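PDB 2NVV: acetyl-CoA hydrolase/transferase family protein from Porphyromonas gingivalis, which probably catalyses coenzyme A transfer between acetyl-CoA and a carboxylic acid, or hydrolysis of acetyl-CoA, through a glutamyl-CoA thioester, and binds zinc. Local coordinates for residues I6-A11 / P36-K41; P138-G143 / D161-E166; S106-D111 / G115-V120; Q73-K78 / R90-N95. All coordinates share one frame; numbering follows the deposited sequence.

Contact 1: I6-A11 / P36-K41; sequences ITAEEA and PAAIAK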
loop_
_atom_site.group_PDB
_atom_site.type_symbol
_atom_site.label_atom_id
_atom_site.label_comp_id
_atom_site.label_asym_id
_atom_site.label_seq_id
_atom_site.Cartn_x
_atom_site.Cartn_y
_atom_site.Cartn_z
ATOM N N ILE A 6 -28.876 -8.591 32.516
ATOM C CA ILE A 6 -30.041 -8.986 31.747
ATOM C C ILE A 6 -29.800 -10.239 30.919
ATOM O O ILE A 6 -28.721 -10.831 30.953
ATOM C CB ILE A 6 -30.473 -7.857 30.799
ATOM C CG1 ILE A 6 -29.318 -7.490 29.865
ATOM C CG2 ILE A 6 -30.887 -6.636 31.597
ATOM C CD1 ILE A 6 -29.637 -6.359 28.913
ATOM N N THR A 7 -30.825 -10.640 30.175
ATOM C CA THR A 7 -30.751 -11.823 29.326
ATOM C C THR A 7 -30.352 -11.437 27.913
ATOM O O THR A 7 -30.354 -10.263 27.556
ATOM C CB THR A 7 -32.103 -12.543 29.253
ATOM O OG1 THR A 7 -33.057 -11.700 28.601
ATOM C CG2 THR A 7 -32.602 -12.865 30.639
ATOM N N ALA A 8 -30.013 -12.431 27.108
ATOM C CA ALA A 8 -29.614 -12.176 25.736
ATOM C C ALA A 8 -30.811 -11.695 24.940
ATOM O O ALA A 8 -30.659 -11.094 23.879
ATOM C CB ALA A 8 -29.044 -13.436 25.111
ATOM N N GLU A 9 -32.005 -11.960 25.457
ATOM C CA GLU A 9 -33.229 -11.558 24.782
ATOM C C GLU A 9 -33.562 -10.106 25.088
ATOM O O GLU A 9 -34.004 -9.366 24.207
ATOM C CB GLU A 9 -34.386 -12.457 25.207
ATOM C CG GLU A 9 -34.268 -13.911 24.776
ATOM C CD GLU A 9 -33.195 -14.685 25.529
ATOM O OE1 GLU A 9 -33.117 -14.550 26.768
ATOM O OE2 GLU A 9 -32.439 -15.445 24.886
ATOM N N GLU A 10 -33.356 -9.703 26.339
ATOM C CA GLU A 10 -33.620 -8.332 26.751
ATOM C C GLU A 10 -32.610 -7.411 26.074
ATOM O O GLU A 10 -32.945 -6.306 25.637
ATOM C CB GLU A 10 -33.481 -8.194 28.267
ATOM C CG GLU A 10 -34.352 -9.138 29.073
ATOM C CD GLU A 10 -34.178 -8.958 30.570
ATOM O OE1 GLU A 10 -34.626 -7.919 31.093
ATOM O OE2 GLU A 10 -33.588 -9.851 31.218
ATOM N N ALA A 11 -31.366 -7.878 25.999
ATOM C CA ALA A 11 -30.280 -7.128 25.395
ATOM C C ALA A 11 -30.545 -6.887 23.926
ATOM O O ALA A 11 -30.288 -5.801 23.423
ATOM C CB ALA A 11 -28.975 -7.875 25.573
ATOM N N PRO A 36 -25.872 -11.794 19.597
ATOM C CA PRO A 36 -26.166 -11.712 18.158
ATOM C C PRO A 36 -27.214 -12.721 17.664
ATOM O O PRO A 36 -27.967 -12.436 16.729
ATOM C CB PRO A 36 -24.791 -11.894 17.505
ATOM C CG PRO A 36 -23.953 -12.520 18.576
ATOM C CD PRO A 36 -24.421 -11.867 19.830
ATOM N N ALA A 37 -27.275 -13.886 18.300
ATOM C CA ALA A 37 -28.250 -14.900 17.927
ATOM C C ALA A 37 -29.650 -14.438 18.341
ATOM O O ALA A 37 -30.638 -14.718 17.655
ATOM C CB ALA A 37 -27.910 -16.222 18.601
ATOM N N ALA A 38 -29.728 -13.738 19.470
ATOM C CA ALA A 38 -30.997 -13.221 19.976
ATOM C C ALA A 38 -31.486 -12.078 19.083
ATOM O O ALA A 38 -32.688 -11.819 18.998
ATOM C CB ALA A 38 -30.828 -12.740 21.393
ATOM N N ILE A 39 -30.552 -11.391 18.430
ATOM C CA ILE A 39 -30.887 -10.300 17.519
ATOM C C ILE A 39 -31.492 -10.945 16.285
ATOM O O ILE A 39 -32.471 -10.454 15.726
ATOM C CB ILE A 39 -29.641 -9.535 17.024
ATOM C CG1 ILE A 39 -28.785 -9.049 18.195
ATOM C CG2 ILE A 39 -30.076 -8.399 16.131
ATOM C CD1 ILE A 39 -29.447 -8.040 19.061
ATOM N N ALA A 40 -30.878 -12.048 15.863
ATOM C CA ALA A 40 -31.326 -12.791 14.699
ATOM C C ALA A 40 -32.767 -13.254 14.857
ATOM O O ALA A 40 -33.563 -13.101 13.934
ATOM C CB ALA A 40 -30.417 -13.980 14.467
ATOM N N LYS A 41 -33.099 -13.826 16.014
ATOM C CA LYS A 41 -34.467 -14.293 16.273
ATOM C C LYS A 41 -35.384 -13.095 16.055
ATOM O O LYS A 41 -36.345 -13.138 15.279
ATOM C CB LYS A 41 -34.625 -14.748 17.723
ATOM C CG LYS A 41 -33.554 -15.684 18.245
ATOM C CD LYS A 41 -33.798 -17.125 17.848
ATOM C CE LYS A 41 -32.801 -18.037 18.563
ATOM N NZ LYS A 41 -32.960 -19.462 18.163
#

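Contact 2: P138-G143 / D161-E166; sequences PTTGVG and DKHPKE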
loop_
_atom_site.group_PDB
_atom_site.type_symbol
_atom_site.label_atom_id
_atom_site.label_comp_id
_atom_site.label_asym_id
_atom_site.label_seq_id
_atom_site.Cartn_x
_atom_site.Cartn_y
_atom_site.Cartn_z
ATOM N N PRO A 138 -11.149 -6.983 27.910
ATOM C CA PRO A 138 -11.435 -7.837 26.754
ATOM C C PRO A 138 -11.020 -9.273 27.030
ATOM O O PRO A 138 -10.394 -9.556 28.053
ATOM C CB PRO A 138 -10.575 -7.235 25.640
ATOM C CG PRO A 138 -10.197 -5.886 26.137
ATOM C CD PRO A 138 -10.038 -6.072 27.607
ATOM N N THR A 139 -11.358 -10.178 26.118
ATOM C CA THR A 139 -10.975 -11.560 26.293
ATOM C C THR A 139 -9.789 -11.893 25.407
ATOM O O THR A 139 -8.691 -11.384 25.621
ATOM C CB THR A 139 -12.136 -12.532 26.004
ATOM O OG1 THR A 139 -12.725 -12.222 24.741
ATOM C CG2 THR A 139 -13.182 -12.437 27.088
ATOM N N THR A 140 -10.004 -12.719 24.392
ATOM C CA THR A 140 -8.904 -13.145 23.533
ATOM C C THR A 140 -8.699 -12.427 22.193
ATOM O O THR A 140 -7.807 -12.798 21.434
ATOM C CB THR A 140 -9.012 -14.664 23.285
ATOM O OG1 THR A 140 -10.335 -14.984 22.828
ATOM C CG2 THR A 140 -8.724 -15.428 24.576
ATOM N N GLY A 141 -9.508 -11.410 21.907
ATOM C CA GLY A 141 -9.370 -10.680 20.659
ATOM C C GLY A 141 -9.684 -9.221 20.879
ATOM O O GLY A 141 -10.634 -8.919 21.583
ATOM N N VAL A 142 -8.911 -8.309 20.293
ATOM C CA VAL A 142 -9.162 -6.877 20.486
ATOM C C VAL A 142 -9.892 -6.194 19.330
ATOM O O VAL A 142 -10.915 -5.556 19.535
ATOM C CB VAL A 142 -7.851 -6.105 20.770
ATOM C CG1 VAL A 142 -8.175 -4.644 21.116
ATOM C CG2 VAL A 142 -7.101 -6.766 21.934
ATOM N N GLY A 143 -9.361 -6.316 18.122
ATOM C CA GLY A 143 -9.995 -5.713 16.964
ATOM C C GLY A 143 -10.120 -4.205 17.029
ATOM O O GLY A 143 -9.119 -3.491 17.116
ATOM N N ASP A 161 -17.710 -16.593 31.528
ATOM C CA ASP A 161 -17.205 -17.388 32.650
ATOM C C ASP A 161 -15.797 -17.940 32.419
ATOM O O ASP A 161 -14.956 -17.925 33.304
ATOM C CB ASP A 161 -18.124 -18.591 32.872
ATOM C CG ASP A 161 -18.974 -18.453 34.095
ATOM O OD1 ASP A 161 -18.390 -18.328 35.190
ATOM O OD2 ASP A 161 -20.217 -18.467 33.970
ATOM N N LYS A 162 -15.574 -18.443 31.211
ATOM C CA LYS A 162 -14.325 -19.074 30.822
ATOM C C LYS A 162 -13.054 -18.236 30.746
ATOM O O LYS A 162 -11.954 -18.786 30.651
ATOM C CB LYS A 162 -14.542 -19.793 29.493
ATOM C CG LYS A 162 -15.624 -20.870 29.556
ATOM C CD LYS A 162 -15.452 -21.746 30.795
ATOM C CE LYS A 162 -16.053 -23.125 30.611
ATOM N NZ LYS A 162 -17.476 -23.060 30.203
ATOM N N HIS A 163 -13.182 -16.916 30.784
ATOM C CA HIS A 163 -11.996 -16.075 30.715
ATOM C C HIS A 163 -11.801 -15.321 32.019
ATOM O O HIS A 163 -12.589 -14.437 32.361
ATOM C CB HIS A 163 -12.095 -15.116 29.535
ATOM C CG HIS A 163 -12.185 -15.810 28.210
ATOM N ND1 HIS A 163 -13.383 -16.186 27.638
ATOM C CD2 HIS A 163 -11.220 -16.222 27.357
ATOM C CE1 HIS A 163 -13.152 -16.798 26.490
ATOM N NE2 HIS A 163 -11.845 -16.833 26.297
ATOM N N PRO A 164 -10.744 -15.676 32.771
ATOM C CA PRO A 164 -10.377 -15.086 34.063
ATOM C C PRO A 164 -9.855 -13.656 34.020
ATOM O O PRO A 164 -9.164 -13.262 33.092
ATOM C CB PRO A 164 -9.338 -16.069 34.592
ATOM C CG PRO A 164 -8.643 -16.501 33.342
ATOM C CD PRO A 164 -9.793 -16.741 32.401
ATOM N N LYS A 165 -10.179 -12.883 35.047
ATOM C CA LYS A 165 -9.738 -11.496 35.125
ATOM C C LYS A 165 -8.244 -11.403 35.399
ATOM O O LYS A 165 -7.677 -10.304 35.415
ATOM C CB LYS A 165 -10.518 -10.762 36.219
ATOM C CG LYS A 165 -10.612 -11.546 37.511
ATOM C CD LYS A 165 -11.484 -10.842 38.534
ATOM C CE LYS A 165 -11.917 -11.810 39.635
ATOM N NZ LYS A 165 -10.766 -12.549 40.253
ATOM N N GLU A 166 -7.609 -12.552 35.626
ATOM C CA GLU A 166 -6.167 -12.596 35.876
ATOM C C GLU A 166 -5.418 -12.279 34.582
ATOM O O GLU A 166 -4.206 -12.055 34.584
ATOM C CB GLU A 166 -5.757 -13.968 36.393
ATOM C CG GLU A 166 -6.041 -14.172 37.870
ATOM C CD GLU A 166 -7.514 -14.360 38.178
ATOM O OE1 GLU A 166 -7.901 -14.164 39.350
ATOM O OE2 GLU A 166 -8.281 -14.716 37.256
#

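Contact 3: S106-D111 / G115-V120; sequences STLAQD and GFYGKV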
loop_
_atom_site.group_PDB
_atom_site.type_symbol
_atom_site.label_atom_id
_atom_site.label_comp_id
_atom_site.label_asym_id
_atom_site.label_seq_id
_atom_site.Cartn_x
_atom_site.Cartn_y
_atom_site.Cartn_z
ATOM N N SER A 106 -5.942 -2.220 9.461
ATOM C CA SER A 106 -5.407 -1.140 10.291
ATOM C C SER A 106 -6.105 0.210 10.135
ATOM O O SER A 106 -5.913 1.102 10.958
ATOM C CB SER A 106 -3.915 -0.938 9.997
ATOM O OG SER A 106 -3.728 -0.274 8.762
ATOM N N THR A 107 -6.918 0.367 9.093
ATOM C CA THR A 107 -7.571 1.652 8.838
ATOM C C THR A 107 -8.996 1.876 9.322
ATOM O O THR A 107 -9.425 3.025 9.386
ATOM C CB THR A 107 -7.554 1.984 7.335
ATOM O OG1 THR A 107 -8.419 1.082 6.634
ATOM C CG2 THR A 107 -6.158 1.833 6.772
ATOM N N LEU A 108 -9.723 0.811 9.663
ATOM C CA LEU A 108 -11.122 0.941 10.099
ATOM C C LEU A 108 -11.372 1.806 11.340
ATOM O O LEU A 108 -12.321 2.596 11.377
ATOM C CB LEU A 108 -11.747 -0.442 10.320
ATOM C CG LEU A 108 -13.221 -0.445 10.751
ATOM C CD1 LEU A 108 -14.074 0.258 9.716
ATOM C CD2 LEU A 108 -13.696 -1.865 10.930
ATOM N N ALA A 109 -10.532 1.645 12.355
ATOM C CA ALA A 109 -10.677 2.418 13.583
ATOM C C ALA A 109 -10.609 3.931 13.377
ATOM O O ALA A 109 -11.520 4.656 13.778
ATOM C CB ALA A 109 -9.628 1.992 14.598
ATOM N N GLN A 110 -9.538 4.415 12.758
ATOM C CA GLN A 110 -9.410 5.846 12.553
ATOM C C GLN A 110 -10.431 6.398 11.579
ATOM O O GLN A 110 -10.920 7.513 11.755
ATOM C CB GLN A 110 -8.003 6.215 12.073
ATOM C CG GLN A 110 -7.588 5.556 10.791
ATOM C CD GLN A 110 -6.405 6.249 10.128
ATOM O OE1 GLN A 110 -5.422 6.595 10.782
ATOM N NE2 GLN A 110 -6.492 6.440 8.820
ATOM N N ASP A 111 -10.753 5.627 10.549
ATOM C CA ASP A 111 -11.717 6.074 9.551
ATOM C C ASP A 111 -13.107 6.183 10.143
ATOM O O ASP A 111 -13.958 6.907 9.627
ATOM C CB ASP A 111 -11.713 5.126 8.351
ATOM C CG ASP A 111 -10.513 5.342 7.450
ATOM O OD1 ASP A 111 -9.572 6.044 7.871
ATOM O OD2 ASP A 111 -10.504 4.810 6.319
ATOM N N GLY A 115 -15.269 9.782 10.677
ATOM C CA GLY A 115 -16.655 9.897 10.274
ATOM C C GLY A 115 -16.927 9.346 8.888
ATOM O O GLY A 115 -18.017 9.566 8.339
ATOM N N PHE A 116 -15.954 8.628 8.321
ATOM C CA PHE A 116 -16.104 8.074 6.977
ATOM C C PHE A 116 -17.279 7.111 6.822
ATOM O O PHE A 116 -17.902 7.044 5.765
ATOM C CB PHE A 116 -14.809 7.399 6.544
ATOM C CG PHE A 116 -13.674 8.355 6.320
ATOM C CD1 PHE A 116 -13.874 9.731 6.404
ATOM C CD2 PHE A 116 -12.393 7.886 6.028
ATOM C CE1 PHE A 116 -12.816 10.625 6.202
ATOM C CE2 PHE A 116 -11.325 8.778 5.822
ATOM C CZ PHE A 116 -11.544 10.150 5.912
ATOM N N TYR A 117 -17.570 6.352 7.871
ATOM C CA TYR A 117 -18.688 5.416 7.865
ATOM C C TYR A 117 -19.547 6.013 8.954
ATOM O O TYR A 117 -19.036 6.427 9.987
ATOM C CB TYR A 117 -18.224 3.999 8.239
ATOM C CG TYR A 117 -16.975 3.575 7.486
ATOM C CD1 TYR A 117 -15.732 3.500 8.135
ATOM C CD2 TYR A 117 -17.022 3.311 6.114
ATOM C CE1 TYR A 117 -14.575 3.177 7.439
ATOM C CE2 TYR A 117 -15.874 2.990 5.411
ATOM C CZ TYR A 117 -14.651 2.925 6.074
ATOM O OH TYR A 117 -13.503 2.615 5.368
ATOM N N GLY A 118 -20.844 6.069 8.715
ATOM C CA GLY A 118 -21.765 6.689 9.646
ATOM C C GLY A 118 -21.548 6.659 11.145
ATOM O O GLY A 118 -20.462 6.910 11.662
ATOM N N LYS A 119 -22.636 6.361 11.847
ATOM C CA LYS A 119 -22.647 6.296 13.296
ATOM C C LYS A 119 -22.609 4.847 13.802
ATOM O O LYS A 119 -22.984 3.921 13.093
ATOM C CB LYS A 119 -23.919 6.968 13.824
ATOM C CG LYS A 119 -24.061 6.904 15.339
ATOM C CD LYS A 119 -25.511 6.703 15.790
ATOM C CE LYS A 119 -26.397 7.896 15.455
ATOM N NZ LYS A 119 -27.773 7.747 16.020
ATOM N N VAL A 120 -22.135 4.671 15.031
ATOM C CA VAL A 120 -22.104 3.363 15.676
ATOM C C VAL A 120 -23.189 3.507 16.747
ATOM O O VAL A 120 -23.023 4.257 17.714
ATOM C CB VAL A 120 -20.762 3.077 16.391
ATOM C CG1 VAL A 120 -20.784 1.671 16.944
ATOM C CG2 VAL A 120 -19.595 3.246 15.444
#

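Contact 4: Q73-K78 / R90-N95; sequences QADAVK and RNLINN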
loop_
_atom_site.group_PDB
_atom_site.type_symbol
_atom_site.label_atom_id
_atom_site.label_comp_id
_atom_site.label_asym_id
_atom_site.label_seq_id
_atom_site.Cartn_x
_atom_site.Cartn_y
_atom_site.Cartn_z
ATOM N N GLN A 73 -27.962 -15.923 8.058
ATOM C CA GLN A 73 -29.070 -16.846 7.840
ATOM C C GLN A 73 -30.373 -16.106 8.111
ATOM O O GLN A 73 -31.414 -16.429 7.546
ATOM C CB GLN A 73 -28.971 -18.054 8.778
ATOM C CG GLN A 73 -27.724 -18.893 8.612
ATOM C CD GLN A 73 -27.720 -20.129 9.513
ATOM O OE1 GLN A 73 -28.013 -20.052 10.717
ATOM N NE2 GLN A 73 -27.372 -21.275 8.933
ATOM N N ALA A 74 -30.304 -15.115 8.996
ATOM C CA ALA A 74 -31.461 -14.295 9.354
ATOM C C ALA A 74 -31.709 -13.213 8.306
ATOM O O ALA A 74 -32.722 -12.514 8.353
ATOM C CB ALA A 74 -31.241 -13.646 10.714
ATOM N N ASP A 75 -30.786 -13.079 7.361
ATOM C CA ASP A 75 -30.901 -12.074 6.311
ATOM C C ASP A 75 -31.114 -10.698 6.953
ATOM O O ASP A 75 -32.009 -9.956 6.585
ATOM C CB ASP A 75 -32.064 -12.429 5.372
ATOM C CG ASP A 75 -32.122 -11.532 4.130
ATOM O OD1 ASP A 75 -31.070 -10.987 3.727
ATOM O OD2 ASP A 75 -33.220 -11.380 3.552
ATOM N N ALA A 76 -30.263 -10.370 7.920
ATOM C CA ALA A 76 -30.369 -9.105 8.639
ATOM C C ALA A 76 -29.101 -8.291 8.520
ATOM O O ALA A 76 -28.791 -7.496 9.399
ATOM C CB ALA A 76 -30.683 -9.371 10.124
ATOM N N VAL A 77 -28.372 -8.483 7.432
ATOM C CA VAL A 77 -27.126 -7.758 7.228
ATOM C C VAL A 77 -27.314 -6.661 6.190
ATOM O O VAL A 77 -27.377 -6.963 4.999
ATOM C CB VAL A 77 -26.008 -8.705 6.711
ATOM C CG1 VAL A 77 -24.704 -7.953 6.595
ATOM C CG2 VAL A 77 -25.868 -9.904 7.623
ATOM N N LYS A 78 -27.395 -5.401 6.612
ATOM C CA LYS A 78 -27.563 -4.331 5.629
ATOM C C LYS A 78 -26.215 -4.050 4.969
ATOM O O LYS A 78 -26.142 -3.791 3.767
ATOM C CB LYS A 78 -28.145 -3.056 6.267
ATOM C CG LYS A 78 -27.164 -2.165 6.998
ATOM C CD LYS A 78 -27.806 -0.803 7.342
ATOM C CE LYS A 78 -28.334 -0.113 6.088
ATOM N NZ LYS A 78 -28.830 1.280 6.349
ATOM N N ARG A 90 -20.726 -15.402 3.397
ATOM C CA ARG A 90 -20.008 -15.407 2.128
ATOM C C ARG A 90 -20.928 -15.656 0.945
ATOM O O ARG A 90 -20.787 -15.015 -0.095
ATOM C CB ARG A 90 -18.915 -16.463 2.152
ATOM C CG ARG A 90 -18.083 -16.566 0.864
ATOM C CD ARG A 90 -16.743 -17.221 1.175
ATOM N NE ARG A 90 -16.938 -18.373 2.046
ATOM C CZ ARG A 90 -16.191 -18.661 3.105
ATOM N NH1 ARG A 90 -16.467 -19.737 3.825
ATOM N NH2 ARG A 90 -15.178 -17.886 3.455
ATOM N N ASN A 91 -21.868 -16.583 1.097
ATOM C CA ASN A 91 -22.816 -16.879 0.023
ATOM C C ASN A 91 -23.778 -15.712 -0.136
ATOM O O ASN A 91 -24.083 -15.292 -1.251
ATOM C CB ASN A 91 -23.603 -18.150 0.339
ATOM C CG ASN A 91 -22.746 -19.391 0.281
ATOM O OD1 ASN A 91 -23.145 -20.455 0.765
ATOM N ND2 ASN A 91 -21.561 -19.268 -0.314
ATOM N N LEU A 92 -24.259 -15.196 0.994
ATOM C CA LEU A 92 -25.177 -14.062 0.989
ATOM C C LEU A 92 -24.547 -12.932 0.176
ATOM O O LEU A 92 -25.217 -12.265 -0.609
ATOM C CB LEU A 92 -25.422 -13.594 2.421
ATOM C CG LEU A 92 -26.441 -12.482 2.654
ATOM C CD1 LEU A 92 -27.814 -12.982 2.256
ATOM C CD2 LEU A 92 -26.438 -12.058 4.117
ATOM N N ILE A 93 -23.246 -12.738 0.372
ATOM C CA ILE A 93 -22.485 -11.713 -0.323
ATOM C C ILE A 93 -22.376 -12.008 -1.811
ATOM O O ILE A 93 -22.771 -11.186 -2.640
ATOM C CB ILE A 93 -21.052 -11.604 0.231
ATOM C CG1 ILE A 93 -21.084 -11.152 1.694
ATOM C CG2 ILE A 93 -20.246 -10.637 -0.617
ATOM C CD1 ILE A 93 -19.745 -11.283 2.419
ATOM N N ASN A 94 -21.835 -13.179 -2.142
ATOM C CA ASN A 94 -21.642 -13.588 -3.543
ATOM C C ASN A 94 -22.942 -13.713 -4.330
ATOM O O ASN A 94 -22.929 -13.754 -5.551
ATOM C CB ASN A 94 -20.847 -14.901 -3.607
ATOM C CG ASN A 94 -19.366 -14.704 -3.300
ATOM O OD1 ASN A 94 -18.753 -15.504 -2.584
ATOM N ND2 ASN A 94 -18.782 -13.647 -3.850
ATOM N N ASN A 95 -24.064 -13.784 -3.628
ATOM C CA ASN A 95 -25.369 -13.842 -4.285
ATOM C C ASN A 95 -25.920 -12.417 -4.396
ATOM O O ASN A 95 -27.063 -12.214 -4.792
ATOM C CB ASN A 95 -26.343 -14.719 -3.492
ATOM C CG ASN A 95 -26.054 -16.193 -3.652
ATOM O OD1 ASN A 95 -26.347 -16.998 -2.764
ATOM N ND2 ASN A 95 -25.482 -16.562 -4.792
#

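Contact 1: I6-A11 / P36-K41
Ala8 and Ala38 carry the apolar packing between these two helices, with the methyl carbons Ala8 CB and Ala38 CB 4.2 Å apart. The Ala38 methyl points at the first turn of the other helix and also rests against the carbonyl oxygen of Ala8. With methyls at the point of contact, the backbones come close, Glu9 CA 5.6 Å from Ala38 CA. Ala12 continues the seam just beyond, touching both Ala38 and Ile39, while Val34 packs on Ala8.

No hydrogen bond crosses between the segments; the side-chain hydrogen bonds lie at the start of helix 8-12. Thr7 is the N-cap: its OG1 accepts from Glu10 N at 3.0 Å and, more weakly, from Glu9 N. In return Glu10 OE2 takes the backbone N-H of Thr7 at 3.1 Å, the donor standing 47° out of the carboxylate plane. Both side chains are thus folded back over the opening turn, with Thr7 OG1 swung between its own N and carbonyl carbon (chi1 65°).

Glu10 OE1 also has a long, weak ion pair with Arg4.

Ile6 bonds through its backbone to Val209 of edge strand 206-212, whereas Pro36 and Ala40 face helix 65-73. The arrangement is a capping box opening a short helix, which packs through alanines on the first crossover helix of a parallel alpha/beta fold.

Contact 2: P138-G143 / D161-E166
Thr139 lays its methyl over one face of the His163 imidazole, a CH-pi contact in which CG2 stands 4.0 Å from the ring centroid and 28° off the ring normal. The threonine CB also sits over the centre of that face, 3.9 Å above the ring plane. At the root of the ring, Thr139 CG2 approaches His163 CG to 3.7 Å and His163 CB to 3.8 Å. The two side chains meet at about a right angle. Thr140 adds a second methyl, its CG2 reaching the same ring obliquely, 3.8 Å from His163 CD2.

The hydroxyl and methyl of Thr139 thus do different work. With OG1 placed between the backbone N and the carbonyl carbon (chi1 50°), CG2 is set beside the backbone N and against the imidazole, while OG1 hydrogen-bonds Glu126 OE2 of strand 122-127. The carbonyl oxygen of Thr139 is held in turn by His171 NE2. No hydrogen bond links the two segments; the buried join rests on the CH-pi contact and methyl packing.

Both segments are loops, one following strand 135-137 and the other leaving sheet strand 154-160. Helix 311-318 meets both through Tyr318, which touches Thr140 and Pro164, and Thr140 bonds through its backbone to Leu307 of strand 306-307.

Contact 3: S106-D111 / G115-V120
Asp111 packs against both Phe116 and Tyr117, and its carbonyl oxygen takes the Phe116 N-H in a 2.9 Å bond. This bond belongs to the Schellman motif at Gly115, whose positive phi turns the chain out of helix 108-113.

In the densely packed part, Asp111 CG is 3.5 Å from Phe116 CD2, carboxylate and ring inclined by 60°. Asp111 CB meets Tyr117 CE1 at 3.6 Å. Leu108, its CG anti to the backbone N (chi1 -179°), sends CD1 to the same CE1 atom at 3.7 Å. Phe116 CB lies over one face of the Tyr117 ring, while the Phe116 ring itself goes to the Asp111 carboxylate.

The far end is loose: Gly118 and Lys119 are exposed and leave the helix behind. The Phe116 ring, besides packing on Asp111, meets the second subunit, with Arg432 of that chain in a cation-pi contact and its Val388 alongside.

Gln110 NE2 grips Asp111 OD1 at 3.2 Å, in the plane of its amide, while Gln110 OE1 bonds Arg182 and, weakly, Arg343 of the second subunit. The arginine charge probably polarises this amide and may strengthen its bond to the carboxylate of the buried Asp111.

Contact 4: Q73-K78 / R90-N95
Asp75 and Leu92 bring their backbones closest, CA to CA 8.1 Å, where the chain entering strand 77-81 passes helix 87-94; the contact belongs to the beta-alpha-beta unit formed by this strand, the helix and strand 99-100. Asp75 itself ends helix 65-73 in a Schellman motif, with positive phi (54°) turning the chain toward the sheet.

Leu92 is the side chain that bridges the gap. It points from the helix at the other segment and divides its two methyls between two partners, CD2 going to Val77 and CD1 to Asp75. CG extends anti to the backbone N (chi1 -175°), carrying the branched end away from the helix. Val77, likewise aimed across the contact, offers CG2, the branch beside its own backbone N, and the two apolar side chains meet at a slant. Asp75 crosses Leu92 at about a right angle, and its OD1 borders the apolar patch. No hydrogen bond or salt bridge crosses here; Asp75 OD1 forms a long, weak ion pair with Lys54.

Ser97 also touches Leu92, and Thr98 OG1 bonds the carbonyl oxygen of Val77, tying the strand to the chain just after the helix. Backbone bonds from Ala76 and Lys78 to Ile55 join the strand to its neighbour, strand 55-58. Ile93 and Asn94 pack on Gln467 of the second subunit. Across the contact, Leu92 CD2 lies 4.2 Å from Val77 CG2, and Leu92 CD1 4.1 Å from Asp75 OD1.

From the N terminus, contact 1 closes first, a loop that holds strand 20-23, followed by contact 4, which spans most of strand 77-81 and the start of helix 87-94. Contact 3 is a tight local closure at the end of helix 108-113, and contact 2 then brackets helix 145-151 and strand 154-160. All four are in series; none nests in or crosses another. Contacts 1 and 4 touch through Ala40 CB and Ala74 CB, 3.9 Å apart, linking helix 35-47 with the chain entering strand 77-81. Contacts 2 and 3 come within about 6 Å at their nearest atoms. Contacts 3 and 4 both also meet the second subunit.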